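Local structure of glutamine synthetase (Helicobacter pylori, 5ZLI) at residues Pro114-Leu125 with Tyr378-Met389; Arg183-Met191 with Val220-Gln228. The protein is a type I-beta glutamine synthetase, a twelve-subunit enzyme whose chain joins a beta-grasp domain to a catalytic domain. All blocks are in the same frame, centred on the assembly; numbering follows the deposited sequence.

Both contacts lie in the catalytic domain, on opposite sides of the chain's centre, with their centres about 34 Å apart and their nearest atoms about 17 Å apart. They share no helix or strand, although both segments of interaction 2 fall between those of interaction 1 in the sequence. Each is largely buried, but in a different setting. Interaction 1 packs two helices inside one subunit through aliphatic groups, methionine sulfurs and two rings, a tyrosine and a histidine, with the arginine's charge paired with aspartates outside the two helices. Interaction 2 fits an irregular loop against a strand end at a subunit boundary, where a single backbone hydrogen bond accompanies a tyrosine-histidine pair.

Interaction 1 of 2, residues Pro114-Leu125 with Tyr378-Met389; sequences PRSIAKKALQHL and YLAFAAILMAGM
A121 and A382 meet methyl to methyl, CB to CB 3.5 Å, at the heart of a helix-helix packing in the catalytic domain. Helices 114-128 and 377-393 run nearly parallel here, their segment axes crossing at 22° and approaching to 8.3 Å. Alanines suit so close a pairing, because a methyl fills the gap without pushing the helices apart. I117 divides its branches between two neighbours: CG2 rests on A382 CB, while CD1 reaches CD2 of L379, which also packs 3.5 Å from P114 CB.

At the N-terminal end Y378 lies along the first turn of helix 114-128. R115 sends CG away from its backbone N (chi1 -164°), which lays its methylenes over one face of the tyrosine ring; CG sits 3.9 Å from the ring centroid in a CH-pi contact. A118 CB approaches the ring at its edge, near CD1. Farther out the arginine bends at chi3, and its guanidinium stands at 89° to the ring, with Y378 OH near its plane. Salt bridges to D243 and D80 hold this charged end, so arginine serves both as apolar cover for the ring and as an ionic link to helix 238-258 and the beta-grasp domain.

At the other end two methionines reach the H124 imidazole. The bend of M386 at chi2 brings SD obliquely to 4.7 Å from the ring centroid, and that at chi3 sets CE near ND1; M389 stays extended until its bend at chi3, which carries CE to the imidazole. Flexible thioethers can follow both an aromatic ring and an aliphatic neighbour: M389 SD also packs 3.7 Å from L125 CB. Between these ends, L385 directs CD2 to 3.4 Å from A121 O.

Interaction 2 of 2, residues Arg183-Met191 with Val220-Gln228; sequences RPGKQGGYM and VHHEVAQAQ
Y190 and V224 pack together where the loop following strand 156-162 lies against the end of strand 217-222 and the turn leading into strand 228-237. The tyrosine CB touches V224 CG2 at 3.6 Å, and CG lies against the same methyl. Farther along, CD2 passes the carboxylate OE1 of E223 and the carbonyl O of H222, and CE2 reaches H221 CE1 at 3.8 Å. The pair is an offset edge-to-face stack, the edge of Y190 directed at the face of H221, with planes at 79° and centroids 5.4 Å apart. A chi1 of -171°, which sets CG opposite the backbone N, carries the ring toward H221, and its OH leaves the contact to accept a hydrogen bond from D60 N of a neighbouring subunit. A tyrosine thus combines a packing surface with a polar tip. M191 SD adds an oblique contact with the H221 ring.

The backbones are joined by G189 N, which donates to V224 O at 2.9 Å with an N-H...O angle of 163°. Glycine suits this place because a CB here would point at the other segment and run into E223 O, H222 CD2 and A225 O. Before it, a type II turn from G185 to G188 presents K186 to Q226, whose extended chain runs beside the K186 backbone; Q226 OE1 is hydrogen-bonded to E167 N. H222 NE2 donates to Q226 O, which lies in the imidazole plane, and ND1 bonds D197.

V220 continues the sheet into a strand of the neighbouring subunit, consistent with the type I family, whose active sites lie between adjacent subunits. Loop and turn therefore meet through a single backbone hydrogen bond amid apolar, aromatic and sulfur contacts, and the tyrosine's polar end ties their packing to the neighbour.

Interaction 1 of 2, residues Pro114-Leu125 with Tyr378-Met389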
loop_
_atom_site.group_PDB
_atom_site.type_symbol
_atom_site.label_atom_id
_atom_site.label_comp_id
_atom_site.label_asym_id
_atom_site.label_seq_id
_atom_site.Cartn_x
_atom_site.Cartn_y
_atom_site.Cartn_z
ATOM N N PRO B 114 -11.216 49.409 -23.261
ATOM C CA PRO B 114 -12.549 49.422 -22.658
ATOM C C PRO B 114 -12.744 50.532 -21.646
ATOM O O PRO B 114 -13.824 51.137 -21.581
ATOM C CB PRO B 114 -12.633 48.045 -22.000
ATOM C CG PRO B 114 -11.661 47.219 -22.700
ATOM C CD PRO B 114 -10.532 48.127 -23.038
ATOM N N ARG B 115 -11.764 50.748 -20.774
ATOM C CA ARG B 115 -11.894 51.847 -19.829
ATOM C C ARG B 115 -11.931 53.212 -20.548
ATOM O O ARG B 115 -12.576 54.154 -20.060
ATOM C CB ARG B 115 -10.773 51.739 -18.803
ATOM C CG ARG B 115 -11.017 52.564 -17.617
ATOM C CD ARG B 115 -10.003 52.368 -16.525
ATOM N NE ARG B 115 -9.447 53.686 -16.256
ATOM C CZ ARG B 115 -9.813 54.489 -15.262
ATOM N NH1 ARG B 115 -10.725 54.107 -14.390
ATOM N NH2 ARG B 115 -9.255 55.684 -15.150
ATOM N N SER B 116 -11.273 53.332 -21.718
ATOM C CA SER B 116 -11.399 54.541 -22.538
ATOM C C SER B 116 -12.804 54.666 -23.119
ATOM O O SER B 116 -13.349 55.772 -23.235
ATOM C CB SER B 116 -10.368 54.542 -23.664
ATOM O OG SER B 116 -9.055 54.792 -23.206
ATOM N N ILE B 117 -13.377 53.547 -23.558
ATOM C CA ILE B 117 -14.772 53.550 -23.973
ATOM C C ILE B 117 -15.669 54.048 -22.842
ATOM O O ILE B 117 -16.553 54.879 -23.063
ATOM C CB ILE B 117 -15.191 52.143 -24.459
ATOM C CG1 ILE B 117 -14.415 51.772 -25.735
ATOM C CG2 ILE B 117 -16.734 52.014 -24.640
ATOM C CD1 ILE B 117 -14.676 50.361 -26.282
ATOM N N ALA B 118 -15.415 53.607 -21.604
ATOM C CA ALA B 118 -16.315 53.938 -20.498
ATOM C C ALA B 118 -16.310 55.409 -20.161
ATOM O O ALA B 118 -17.288 55.896 -19.598
ATOM C CB ALA B 118 -15.966 53.141 -19.239
ATOM N N LYS B 119 -15.224 56.118 -20.460
ATOM C CA LYS B 119 -15.258 57.561 -20.318
ATOM C C LYS B 119 -15.975 58.178 -21.508
ATOM O O LYS B 119 -16.909 58.961 -21.334
ATOM C CB LYS B 119 -13.841 58.078 -20.223
ATOM C CG LYS B 119 -13.151 57.574 -19.011
ATOM C CD LYS B 119 -11.795 58.190 -18.870
ATOM C CE LYS B 119 -11.114 57.621 -17.650
ATOM N NZ LYS B 119 -9.743 58.117 -17.417
ATOM N N LYS B 120 -15.682 57.699 -22.713
ATOM C CA LYS B 120 -16.344 58.251 -23.884
ATOM C C LYS B 120 -17.853 58.017 -23.817
ATOM O O LYS B 120 -18.633 58.832 -24.333
ATOM C CB LYS B 120 -15.699 57.639 -25.129
ATOM C CG LYS B 120 -14.272 58.166 -25.343
ATOM C CD LYS B 120 -13.544 57.571 -26.543
ATOM C CE LYS B 120 -14.424 57.462 -27.765
ATOM N NZ LYS B 120 -15.089 58.734 -28.122
ATOM N N ALA B 121 -18.288 56.967 -23.119
ATOM C CA ALA B 121 -19.717 56.689 -22.990
ATOM C C ALA B 121 -20.377 57.576 -21.955
ATOM O O ALA B 121 -21.555 57.912 -22.091
ATOM C CB ALA B 121 -19.951 55.229 -22.625
ATOM N N LEU B 122 -19.681 57.844 -20.853
ATOM C CA LEU B 122 -20.189 58.771 -19.854
ATOM C C LEU B 122 -20.023 60.216 -20.286
ATOM O O LEU B 122 -20.767 61.081 -19.823
ATOM C CB LEU B 122 -19.515 58.530 -18.504
ATOM C CG LEU B 122 -19.813 59.514 -17.369
ATOM C CD1 LEU B 122 -21.281 59.509 -16.969
ATOM C CD2 LEU B 122 -18.919 59.186 -16.175
ATOM N N GLN B 123 -19.077 60.507 -21.170
ATOM C CA GLN B 123 -18.973 61.890 -21.609
ATOM C C GLN B 123 -19.971 62.207 -22.716
ATOM O O GLN B 123 -20.434 63.348 -22.800
ATOM C CB GLN B 123 -17.536 62.192 -22.024
ATOM C CG GLN B 123 -16.649 62.695 -20.853
ATOM C CD GLN B 123 -16.508 61.727 -19.633
ATOM O OE1 GLN B 123 -17.225 60.728 -19.485
ATOM N NE2 GLN B 123 -15.559 62.046 -18.760
ATOM N N HIS B 124 -20.352 61.215 -23.535
ATOM C CA HIS B 124 -21.418 61.421 -24.516
ATOM C C HIS B 124 -22.727 61.832 -23.862
ATOM O O HIS B 124 -23.544 62.473 -24.520
ATOM C CB HIS B 124 -21.673 60.166 -25.370
ATOM C CG HIS B 124 -22.921 60.246 -26.204
ATOM N ND1 HIS B 124 -24.052 59.508 -25.934
ATOM C CD2 HIS B 124 -23.219 61.003 -27.290
ATOM C CE1 HIS B 124 -24.990 59.799 -26.819
ATOM N NE2 HIS B 124 -24.510 60.706 -27.652
ATOM N N LEU B 125 -22.956 61.475 -22.592
ATOM C CA LEU B 125 -24.192 61.877 -21.926
ATOM C C LEU B 125 -24.136 63.336 -21.476
ATOM O O LEU B 125 -25.056 64.115 -21.758
ATOM C CB LEU B 125 -24.490 60.954 -20.735
ATOM C CG LEU B 125 -25.663 61.254 -19.773
ATOM C CD1 LEU B 125 -27.027 61.283 -20.495
ATOM C CD2 LEU B 125 -25.688 60.293 -18.581
ATOM N N TYR B 378 -16.578 47.770 -17.906
ATOM C CA TYR B 378 -16.533 49.011 -18.665
ATOM C C TYR B 378 -17.467 48.941 -19.866
ATOM O O TYR B 378 -18.400 49.747 -20.000
ATOM C CB TYR B 378 -15.094 49.302 -19.075
ATOM C CG TYR B 378 -14.203 49.421 -17.876
ATOM C CD1 TYR B 378 -14.250 50.556 -17.075
ATOM C CD2 TYR B 378 -13.310 48.410 -17.541
ATOM C CE1 TYR B 378 -13.447 50.685 -15.962
ATOM C CE2 TYR B 378 -12.497 48.540 -16.433
ATOM C CZ TYR B 378 -12.579 49.687 -15.649
ATOM O OH TYR B 378 -11.795 49.811 -14.551
ATOM N N LEU B 379 -17.266 47.928 -20.711
ATOM C CA LEU B 379 -18.078 47.767 -21.909
ATOM C C LEU B 379 -19.537 47.572 -21.532
ATOM O O LEU B 379 -20.411 48.263 -22.059
ATOM C CB LEU B 379 -17.554 46.579 -22.738
ATOM C CG LEU B 379 -16.074 46.541 -23.219
ATOM C CD1 LEU B 379 -15.848 45.412 -24.192
ATOM C CD2 LEU B 379 -15.587 47.835 -23.855
ATOM N N ALA B 380 -19.808 46.715 -20.543
ATOM C CA ALA B 380 -21.183 46.495 -20.097
ATOM C C ALA B 380 -21.844 47.816 -19.683
ATOM O O ALA B 380 -22.914 48.187 -20.200
ATOM C CB ALA B 380 -21.223 45.483 -18.947
ATOM N N PHE B 381 -21.230 48.544 -18.744
ATOM C CA PHE B 381 -21.840 49.791 -18.292
ATOM C C PHE B 381 -21.961 50.780 -19.441
ATOM O O PHE B 381 -23.040 51.348 -19.678
ATOM C CB PHE B 381 -21.036 50.395 -17.149
ATOM C CG PHE B 381 -20.994 49.543 -15.940
ATOM C CD1 PHE B 381 -21.902 48.514 -15.773
ATOM C CD2 PHE B 381 -20.041 49.750 -14.973
ATOM C CE1 PHE B 381 -21.864 47.734 -14.670
ATOM C CE2 PHE B 381 -19.997 48.962 -13.861
ATOM C CZ PHE B 381 -20.911 47.956 -13.710
ATOM N N ALA B 382 -20.865 50.976 -20.184
ATOM C CA ALA B 382 -20.894 51.856 -21.344
ATOM C C ALA B 382 -22.062 51.519 -22.251
ATOM O O ALA B 382 -22.819 52.400 -22.654
ATOM C CB ALA B 382 -19.578 51.773 -22.103
ATOM N N ALA B 383 -22.195 50.251 -22.630
ATOM C CA ALA B 383 -23.281 49.849 -23.532
ATOM C C ALA B 383 -24.679 50.009 -22.905
ATOM O O ALA B 383 -25.624 50.433 -23.573
ATOM C CB ALA B 383 -23.043 48.414 -24.004
ATOM N N ILE B 384 -24.846 49.650 -21.638
ATOM C CA ILE B 384 -26.146 49.859 -21.006
ATOM C C ILE B 384 -26.548 51.320 -21.075
ATOM O O ILE B 384 -27.712 51.642 -21.368
ATOM C CB ILE B 384 -26.134 49.323 -19.569
ATOM C CG1 ILE B 384 -26.357 47.811 -19.623
ATOM C CG2 ILE B 384 -27.153 50.032 -18.720
ATOM C CD1 ILE B 384 -25.846 47.076 -18.432
ATOM N N LEU B 385 -25.598 52.233 -20.828
ATOM C CA LEU B 385 -25.947 53.648 -20.890
ATOM C C LEU B 385 -26.247 54.088 -22.313
ATOM O O LEU B 385 -27.197 54.834 -22.537
ATOM C CB LEU B 385 -24.858 54.501 -20.265
ATOM C CG LEU B 385 -25.175 55.987 -20.440
ATOM C CD1 LEU B 385 -26.441 56.435 -19.693
ATOM C CD2 LEU B 385 -23.959 56.815 -19.969
ATOM N N MET B 386 -25.484 53.611 -23.293
ATOM C CA MET B 386 -25.763 53.978 -24.681
ATOM C C MET B 386 -27.119 53.466 -25.145
ATOM O O MET B 386 -27.723 54.053 -26.046
ATOM C CB MET B 386 -24.693 53.441 -25.631
ATOM C CG MET B 386 -23.285 53.979 -25.471
ATOM S SD MET B 386 -23.064 55.753 -25.620
ATOM C CE MET B 386 -23.342 56.016 -27.370
ATOM N N ALA B 387 -27.611 52.377 -24.567
ATOM C CA ALA B 387 -28.908 51.871 -24.994
ATOM C C ALA B 387 -30.050 52.591 -24.316
ATOM O O ALA B 387 -31.130 52.725 -24.905
ATOM C CB ALA B 387 -29.031 50.384 -24.706
ATOM N N GLY B 388 -29.852 53.002 -23.064
ATOM C CA GLY B 388 -30.874 53.784 -22.407
ATOM C C GLY B 388 -31.011 55.164 -23.005
ATOM O O GLY B 388 -32.129 55.670 -23.148
ATOM N N MET B 389 -29.902 55.737 -23.483
ATOM C CA MET B 389 -29.963 57.089 -24.029
ATOM C C MET B 389 -30.669 57.100 -25.369
ATOM O O MET B 389 -31.405 58.045 -25.679
ATOM C CB MET B 389 -28.564 57.682 -24.175
ATOM C CG MET B 389 -27.914 58.103 -22.884
ATOM S SD MET B 389 -26.249 58.758 -23.175
ATOM C CE MET B 389 -26.690 60.256 -24.064
#

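Interaction 2 of 2, residues Arg183-Met191 with Val220-Gln228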
loop_
_atom_site.group_PDB
_atom_site.type_symbol
_atom_site.label_atom_id
_atom_site.label_comp_id
_atom_site.label_asym_id
_atom_site.label_seq_id
_atom_site.Cartn_x
_atom_site.Cartn_y
_atom_site.Cartn_z
ATOM N N ARG B 183 -25.277 20.991 5.903
ATOM C CA ARG B 183 -24.958 21.468 4.578
ATOM C C ARG B 183 -26.228 22.053 3.976
ATOM O O ARG B 183 -27.304 21.438 4.078
ATOM C CB ARG B 183 -24.367 20.355 3.687
ATOM C CG ARG B 183 -22.886 20.060 3.949
ATOM C CD ARG B 183 -22.326 19.056 2.959
ATOM N NE ARG B 183 -20.920 18.726 3.213
ATOM C CZ ARG B 183 -20.507 17.702 3.965
ATOM N NH1 ARG B 183 -21.404 16.878 4.533
ATOM N NH2 ARG B 183 -19.199 17.499 4.149
ATOM N N PRO B 184 -26.154 23.228 3.366
ATOM C CA PRO B 184 -27.321 23.751 2.662
ATOM C C PRO B 184 -27.633 22.865 1.476
ATOM O O PRO B 184 -26.728 22.369 0.794
ATOM C CB PRO B 184 -26.860 25.137 2.211
ATOM C CG PRO B 184 -25.398 24.936 1.964
ATOM C CD PRO B 184 -24.919 23.945 2.985
ATOM N N GLY B 185 -28.915 22.661 1.221
ATOM C CA GLY B 185 -29.274 21.933 0.031
ATOM C C GLY B 185 -28.826 22.670 -1.217
ATOM O O GLY B 185 -28.535 23.873 -1.206
ATOM N N LYS B 186 -28.725 21.924 -2.307
ATOM C CA LYS B 186 -28.828 22.568 -3.600
ATOM C C LYS B 186 -29.930 23.615 -3.510
ATOM O O LYS B 186 -31.061 23.308 -3.106
ATOM C CB LYS B 186 -29.145 21.531 -4.691
ATOM C CG LYS B 186 -28.640 21.942 -6.085
ATOM C CD LYS B 186 -28.717 20.814 -7.110
ATOM C CE LYS B 186 -27.597 19.791 -6.929
ATOM N NZ LYS B 186 -27.745 18.636 -7.873
ATOM N N GLN B 187 -29.574 24.869 -3.784
ATOM C CA GLN B 187 -30.499 26.002 -3.739
ATOM C C GLN B 187 -30.868 26.420 -2.302
ATOM O O GLN B 187 -31.840 27.151 -2.105
ATOM C CB GLN B 187 -31.779 25.689 -4.537
ATOM C CG GLN B 187 -31.625 25.862 -6.044
ATOM C CD GLN B 187 -32.947 26.044 -6.784
ATOM O OE1 GLN B 187 -33.434 27.176 -6.929
ATOM N NE2 GLN B 187 -33.527 24.934 -7.268
ATOM N N GLY B 188 -30.062 26.071 -1.292
ATOM C CA GLY B 188 -30.449 26.358 0.073
ATOM C C GLY B 188 -29.601 27.354 0.845
ATOM O O GLY B 188 -29.819 27.510 2.048
ATOM N N GLY B 189 -28.668 28.059 0.201
ATOM C CA GLY B 189 -27.730 28.904 0.926
ATOM C C GLY B 189 -28.270 30.229 1.429
ATOM O O GLY B 189 -27.523 31.004 2.043
ATOM N N TYR B 190 -29.553 30.510 1.192
ATOM C CA TYR B 190 -30.141 31.794 1.532
ATOM C C TYR B 190 -31.218 31.663 2.626
ATOM O O TYR B 190 -32.364 31.262 2.343
ATOM C CB TYR B 190 -30.705 32.405 0.262
ATOM C CG TYR B 190 -31.172 33.847 0.340
ATOM C CD1 TYR B 190 -32.396 34.177 0.920
ATOM C CD2 TYR B 190 -30.408 34.871 -0.200
ATOM C CE1 TYR B 190 -32.832 35.481 0.971
ATOM C CE2 TYR B 190 -30.839 36.185 -0.155
ATOM C CZ TYR B 190 -32.051 36.478 0.434
ATOM O OH TYR B 190 -32.476 37.774 0.488
ATOM N N MET B 191 -30.870 31.989 3.877
ATOM C CA MET B 191 -29.513 32.318 4.293
ATOM C C MET B 191 -29.195 31.583 5.602
ATOM O O MET B 191 -29.102 32.208 6.652
ATOM C CB MET B 191 -29.369 33.813 4.514
ATOM C CG MET B 191 -30.037 34.651 3.469
ATOM S SD MET B 191 -29.721 36.372 3.843
ATOM C CE MET B 191 -31.334 37.094 3.564
ATOM N N VAL B 220 -23.709 41.985 3.291
ATOM C CA VAL B 220 -22.940 40.796 2.950
ATOM C C VAL B 220 -23.661 39.563 3.479
ATOM O O VAL B 220 -23.845 39.411 4.696
ATOM C CB VAL B 220 -21.499 40.912 3.471
ATOM C CG1 VAL B 220 -21.484 41.027 4.945
ATOM C CG2 VAL B 220 -20.686 39.727 3.042
ATOM N N HIS B 221 -24.023 38.643 2.578
ATOM C CA HIS B 221 -24.764 37.454 2.972
ATOM C C HIS B 221 -24.260 36.288 2.163
ATOM O O HIS B 221 -23.641 36.458 1.119
ATOM C CB HIS B 221 -26.309 37.596 2.764
ATOM C CG HIS B 221 -26.745 37.923 1.353
ATOM N ND1 HIS B 221 -27.002 36.956 0.399
ATOM C CD2 HIS B 221 -26.933 39.114 0.726
ATOM C CE1 HIS B 221 -27.350 37.533 -0.741
ATOM N NE2 HIS B 221 -27.305 38.842 -0.574
ATOM N N HIS B 222 -24.494 35.098 2.683
ATOM C CA HIS B 222 -24.488 33.932 1.817
ATOM C C HIS B 222 -25.547 34.092 0.718
ATOM O O HIS B 222 -26.571 34.750 0.905
ATOM C CB HIS B 222 -24.777 32.688 2.648
ATOM C CG HIS B 222 -24.150 31.440 2.116
ATOM N ND1 HIS B 222 -22.985 30.914 2.629
ATOM C CD2 HIS B 222 -24.511 30.630 1.094
ATOM C CE1 HIS B 222 -22.668 29.817 1.963
ATOM N NE2 HIS B 222 -23.577 29.625 1.026
ATOM N N GLU B 223 -25.317 33.477 -0.438
ATOM C CA GLU B 223 -26.334 33.477 -1.494
ATOM C C GLU B 223 -26.997 32.109 -1.657
ATOM O O GLU B 223 -26.708 31.171 -0.917
ATOM C CB GLU B 223 -25.720 33.947 -2.809
ATOM C CG GLU B 223 -26.219 35.308 -3.286
ATOM C CD GLU B 223 -27.706 35.280 -3.661
ATOM O OE1 GLU B 223 -28.452 36.210 -3.264
ATOM O OE2 GLU B 223 -28.120 34.343 -4.409
ATOM N N VAL B 224 -27.845 31.990 -2.689
ATOM C CA VAL B 224 -28.784 30.866 -2.808
ATOM C C VAL B 224 -28.066 29.557 -3.164
ATOM O O VAL B 224 -28.439 28.482 -2.683
ATOM C CB VAL B 224 -29.895 31.183 -3.828
ATOM C CG1 VAL B 224 -30.669 29.926 -4.164
ATOM C CG2 VAL B 224 -30.804 32.263 -3.305
ATOM N N ALA B 225 -27.105 29.602 -4.079
ATOM C CA ALA B 225 -26.354 28.399 -4.422
ATOM C C ALA B 225 -25.361 28.047 -3.308
ATOM O O ALA B 225 -25.104 28.828 -2.392
ATOM C CB ALA B 225 -25.615 28.577 -5.737
ATOM N N GLN B 226 -24.784 26.852 -3.412
ATOM C CA GLN B 226 -24.162 26.212 -2.256
ATOM C C GLN B 226 -22.906 26.945 -1.769
ATOM O O GLN B 226 -22.700 27.064 -0.559
ATOM C CB GLN B 226 -23.873 24.756 -2.586
ATOM C CG GLN B 226 -25.122 24.049 -3.012
ATOM C CD GLN B 226 -24.903 22.602 -3.272
ATOM O OE1 GLN B 226 -24.540 21.847 -2.382
ATOM N NE2 GLN B 226 -25.105 22.199 -4.518
ATOM N N ALA B 227 -22.021 27.402 -2.652
ATOM C CA ALA B 227 -20.815 28.081 -2.164
ATOM C C ALA B 227 -20.824 29.564 -2.519
ATOM O O ALA B 227 -19.775 30.198 -2.645
ATOM C CB ALA B 227 -19.537 27.429 -2.686
ATOM N N GLN B 228 -22.008 30.122 -2.656
ATOM C CA GLN B 228 -22.192 31.403 -3.291
ATOM C C GLN B 228 -22.254 32.500 -2.236
ATOM O O GLN B 228 -22.617 32.266 -1.075
ATOM C CB GLN B 228 -23.468 31.388 -4.128
ATOM C CG GLN B 228 -23.369 32.246 -5.354
ATOM C CD GLN B 228 -24.650 32.313 -6.122
ATOM O OE1 GLN B 228 -25.702 31.900 -5.637
ATOM N NE2 GLN B 228 -24.586 32.871 -7.312
#